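Local coordinates for YjeF-related protein (Enterococcus faecalis, PDB 2R3B) that probably repairs damaged NAD(P)H by dehydrating its S-hydrate, using ADP and releasing AMP and phosphate, at residues L105-V108 against V109-D113; L189-N192 against Q193-Q196. All blocks are in the same frame, centred on the assembly; numbering follows the deposited sequence.

Contact 1: residues L105-V108 against V109-D113; sequences LTNV and VEQAD
N107 and Q111, one turn apart near the C-terminal end of helix 102-111, are joined by their side-chain amides: Q111 NE2 donates to N107 OD1 at 3.0 Å, with an N-H...O angle of 149°. The approach is not lone-pair geometry, because the donor stands above the N107 carbonyl plane, and the two amide planes are turned 49° apart. Two torsions bring the groups together. N107 holds CG opposite its own backbone N (chi1 -163°), whereas Q111 turns CG beside its N; this sets Q111 CG 3.4 Å from N107 O, and the extended chain beyond it takes NE2 to N107 OD1. N107 OD1 is gripped a second time by a water that donates to it at 2.6 Å and also to E110 OE1, so three neighbouring polar side chains share one small network on the outer side of the helix. Beneath them the backbone repeats the i to i+4 spacing: V109 N to L105 O measures 3.0 Å and E110 N to T106 O 2.9 Å. V109 CG2 lies 3.2 Å from L105 O, while L105, V108 and V109 reach I78 of strand 74-78. After Q111 the chain leaves the helix, and D113 pairs by backbone bonds with R46 and W143. This is an amphipathic helix running into a central parallel strand, as in the alpha/beta core of the ribokinase-like fold.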
loop_
_atom_site.group_PDB
_atom_site.type_symbol
_atom_site.label_atom_id
_atom_site.label_comp_id
_atom_site.label_asym_id
_atom_site.label_seq_id
_atom_site.Cartn_x
_atom_site.Cartn_y
_atom_site.Cartn_z
ATOM N N LEU B 105 -4.917 -0.907 26.852
ATOM C CA LEU B 105 -3.749 -0.042 26.676
ATOM C C LEU B 105 -2.869 -0.080 27.944
ATOM O O LEU B 105 -1.635 -0.142 27.877
ATOM C CB LEU B 105 -4.179 1.354 26.273
ATOM C CG LEU B 105 -4.576 2.461 27.227
ATOM C CD1 LEU B 105 -3.339 3.082 27.919
ATOM C CD2 LEU B 105 -5.321 3.547 26.425
ATOM N N THR B 106 -3.503 -0.139 29.113
ATOM C CA THR B 106 -2.773 -0.311 30.356
ATOM C C THR B 106 -2.020 -1.636 30.407
ATOM O O THR B 106 -0.892 -1.698 30.866
ATOM C CB THR B 106 -3.767 -0.152 31.532
ATOM O OG1 THR B 106 -4.336 1.178 31.459
ATOM C CG2 THR B 106 -3.115 -0.421 32.865
ATOM N N ASN B 107 -2.619 -2.689 29.878
ATOM C CA ASN B 107 -2.008 -3.995 29.835
ATOM C C ASN B 107 -0.761 -3.980 28.981
ATOM O O ASN B 107 0.291 -4.498 29.387
ATOM C CB ASN B 107 -3.014 -4.992 29.280
ATOM C CG ASN B 107 -2.668 -6.421 29.549
ATOM O OD1 ASN B 107 -1.567 -6.781 29.985
ATOM N ND2 ASN B 107 -3.654 -7.266 29.330
ATOM N N VAL B 108 -0.875 -3.424 27.782
ATOM C CA VAL B 108 0.267 -3.400 26.880
ATOM C C VAL B 108 1.386 -2.507 27.406
ATOM O O VAL B 108 2.570 -2.831 27.271
ATOM C CB VAL B 108 -0.105 -3.098 25.393
ATOM C CG1 VAL B 108 -1.188 -4.075 24.896
ATOM C CG2 VAL B 108 -0.521 -1.687 25.165
ATOM N N VAL B 109 1.046 -1.391 28.019
ATOM C CA VAL B 109 2.091 -0.564 28.633
ATOM C C VAL B 109 2.789 -1.292 29.797
ATOM O O VAL B 109 4.015 -1.218 29.950
ATOM C CB VAL B 109 1.504 0.788 29.112
ATOM C CG1 VAL B 109 2.489 1.488 30.025
ATOM C CG2 VAL B 109 1.090 1.622 27.907
ATOM N N GLU B 110 2.016 -2.025 30.596
ATOM C CA GLU B 110 2.563 -2.782 31.740
ATOM C C GLU B 110 3.592 -3.839 31.308
ATOM O O GLU B 110 4.586 -4.059 31.998
ATOM C CB GLU B 110 1.439 -3.448 32.496
ATOM C CG GLU B 110 1.806 -3.939 33.873
ATOM C CD GLU B 110 2.506 -5.293 33.892
ATOM O OE1 GLU B 110 2.348 -6.112 32.928
ATOM O OE2 GLU B 110 3.206 -5.574 34.914
ATOM N N GLN B 111 3.356 -4.458 30.156
ATOM C CA GLN B 111 4.254 -5.471 29.596
ATOM C C GLN B 111 5.449 -4.939 28.785
ATOM O O GLN B 111 6.349 -5.704 28.414
ATOM C CB GLN B 111 3.476 -6.341 28.643
ATOM C CG GLN B 111 2.433 -7.168 29.314
ATOM C CD GLN B 111 1.789 -8.085 28.309
ATOM O OE1 GLN B 111 2.466 -8.920 27.683
ATOM N NE2 GLN B 111 0.483 -7.930 28.116
ATOM N N ALA B 112 5.442 -3.661 28.467
ATOM C CA ALA B 112 6.442 -3.108 27.551
ATOM C C ALA B 112 7.830 -3.081 28.162
ATOM O O ALA B 112 7.980 -2.823 29.371
ATOM C CB ALA B 112 6.046 -1.724 27.145
ATOM N N ASP B 113 8.853 -3.294 27.324
ATOM C CA ASP B 113 10.228 -3.009 27.715
ATOM C C ASP B 113 10.594 -1.550 27.435
ATOM O O ASP B 113 11.399 -0.980 28.140
ATOM C CB ASP B 113 11.181 -3.954 26.963
ATOM C CG ASP B 113 10.959 -5.386 27.321
ATOM O OD1 ASP B 113 11.063 -5.693 28.524
ATOM O OD2 ASP B 113 10.669 -6.235 26.450
HETATM O O HOH W 1 0.126 -7.134 31.924
#

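Contact 2: residues L189-N192 against Q193-Q196; sequences LANN and QRQQ
This is a local contact within the first two turns of helix 189-199, which packs beside strands 202-205 and 211-213, and its distinguishing feature is a side-chain bond from R194 back to N191. R194 NH1 donates to N191 OD1 at 2.9 Å with an N-H...O angle of 140°. The acceptor sits at the edge of the guanidinium, near its plane, and the amide and guanidinium planes are 69° apart. R194 starts with CG opposite its backbone N and stays extended to chi3, where a bend (-46°) swings the guanidinium back along the helix, side by side with N191. A190 O then lies over one face of the R194 guanidinium, offset toward the rim, while also accepting the backbone bond from R194 N at 3.0 Å. At the helix start N191 is held twice more: ND2 donates to Q186 O, and T188 OG1 bonds N191 N, the i to i+3 relation of an N-cap. The backbone bonds Q193 N to L189 O and Q196 N to N192 O, each 2.9 Å, define regular alpha-helical turns. The inward side is also polar: N192 OD1 accepts from W176 NE1 of helix 173-180, and Q196 NE2 donates to S201 O. The arrangement is that of an N-capped helix with an i to i+3 Asn-Arg bond on its exposed side and buried amides facing the fold, leading into strand 202-205.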
loop_
_atom_site.group_PDB
_atom_site.type_symbol
_atom_site.label_atom_id
_atom_site.label_comp_id
_atom_site.label_asym_id
_atom_site.label_seq_id
_atom_site.Cartn_x
_atom_site.Cartn_y
_atom_site.Cartn_z
ATOM N N LEU B 189 26.567 24.385 25.677
ATOM C CA LEU B 189 26.958 23.065 26.151
ATOM C C LEU B 189 26.870 22.956 27.679
ATOM O O LEU B 189 26.301 22.003 28.216
ATOM C CB LEU B 189 28.370 22.748 25.680
ATOM C CG LEU B 189 28.814 21.276 25.652
ATOM C CD1 LEU B 189 29.935 21.115 24.632
ATOM C CD2 LEU B 189 29.270 20.771 27.018
ATOM N N ALA B 190 27.418 23.946 28.376
ATOM C CA ALA B 190 27.399 23.956 29.844
ATOM C C ALA B 190 25.991 24.074 30.407
ATOM O O ALA B 190 25.632 23.367 31.351
ATOM C CB ALA B 190 28.246 25.120 30.358
ATOM N N ASN B 191 25.208 24.988 29.843
ATOM C CA ASN B 191 23.821 25.207 30.283
ATOM C C ASN B 191 22.942 24.002 29.963
ATOM O O ASN B 191 22.184 23.540 30.815
ATOM C CB ASN B 191 23.220 26.443 29.619
ATOM C CG ASN B 191 23.803 27.751 30.158
ATOM O OD1 ASN B 191 24.404 27.773 31.221
ATOM N ND2 ASN B 191 23.631 28.835 29.407
ATOM N N ASN B 192 23.071 23.486 28.740
ATOM C CA ASN B 192 22.364 22.260 28.342
ATOM C C ASN B 192 22.672 21.123 29.286
ATOM O O ASN B 192 21.778 20.441 29.766
ATOM C CB ASN B 192 22.719 21.843 26.898
ATOM C CG ASN B 192 22.131 22.762 25.841
ATOM O OD1 ASN B 192 21.213 23.552 26.095
ATOM N ND2 ASN B 192 22.667 22.659 24.632
ATOM N N GLN B 193 23.938 20.921 29.600
ATOM C CA GLN B 193 24.318 19.846 30.517
ATOM C C GLN B 193 23.747 20.034 31.922
ATOM O O GLN B 193 23.319 19.072 32.588
ATOM C CB GLN B 193 25.838 19.727 30.586
ATOM C CG GLN B 193 26.330 18.571 31.413
ATOM C CD GLN B 193 26.065 17.235 30.770
ATOM O OE1 GLN B 193 25.161 16.492 31.177
ATOM N NE2 GLN B 193 26.837 16.921 29.763
ATOM N N ARG B 194 23.753 21.267 32.392
ATOM C CA ARG B 194 23.231 21.549 33.724
ATOM C C ARG B 194 21.741 21.220 33.796
ATOM O O ARG B 194 21.243 20.713 34.805
ATOM C CB ARG B 194 23.447 23.019 34.040
ATOM C CG ARG B 194 23.106 23.393 35.476
ATOM C CD ARG B 194 23.646 24.782 35.854
ATOM N NE ARG B 194 25.041 24.959 35.435
ATOM C CZ ARG B 194 25.456 25.770 34.463
ATOM N NH1 ARG B 194 24.599 26.521 33.784
ATOM N NH2 ARG B 194 26.750 25.831 34.162
ATOM N N GLN B 195 21.030 21.523 32.722
ATOM C CA GLN B 195 19.583 21.326 32.702
ATOM C C GLN B 195 19.264 19.843 32.487
ATOM O O GLN B 195 18.286 19.327 33.038
ATOM C CB GLN B 195 18.922 22.227 31.666
ATOM C CG GLN B 195 18.905 23.699 32.023
ATOM C CD GLN B 195 18.327 23.932 33.394
ATOM O OE1 GLN B 195 17.204 23.507 33.685
ATOM N NE2 GLN B 195 19.104 24.572 34.266
ATOM N N GLN B 196 20.107 19.137 31.737
ATOM C CA GLN B 196 20.045 17.675 31.748
ATOM C C GLN B 196 20.175 17.123 33.156
ATOM O O GLN B 196 19.429 16.234 33.555
ATOM C CB GLN B 196 21.143 17.041 30.902
ATOM C CG GLN B 196 21.140 15.511 30.950
ATOM C CD GLN B 196 21.849 14.924 32.135
ATOM O OE1 GLN B 196 22.833 15.500 32.630
ATOM N NE2 GLN B 196 21.380 13.752 32.599
#

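In the fold
Contact 1 closes before contact 2 opens along the chain, and both belong to the NAD(P)H-hydrate dehydratase domain. Their centres are about 33 Å apart and their nearest atoms about 18 Å, so they do not touch; they lie about 18 and 20 Å from the centre of the chain. What they share is the mixed sheet: helix 102-111 precedes strand 114-117 and helix 189-199 precedes strand 202-205, and strands 143-147 and 167-170 lie between those two in the sheet. Contact 1 therefore belongs to the parallel part, whereas contact 2 lies where antiparallel strand 211-213 follows. Contact 1 also borders a subunit interface of the tetramer, V108 packing on Q55 of a neighbouring subunit; contact 2 touches no other chain.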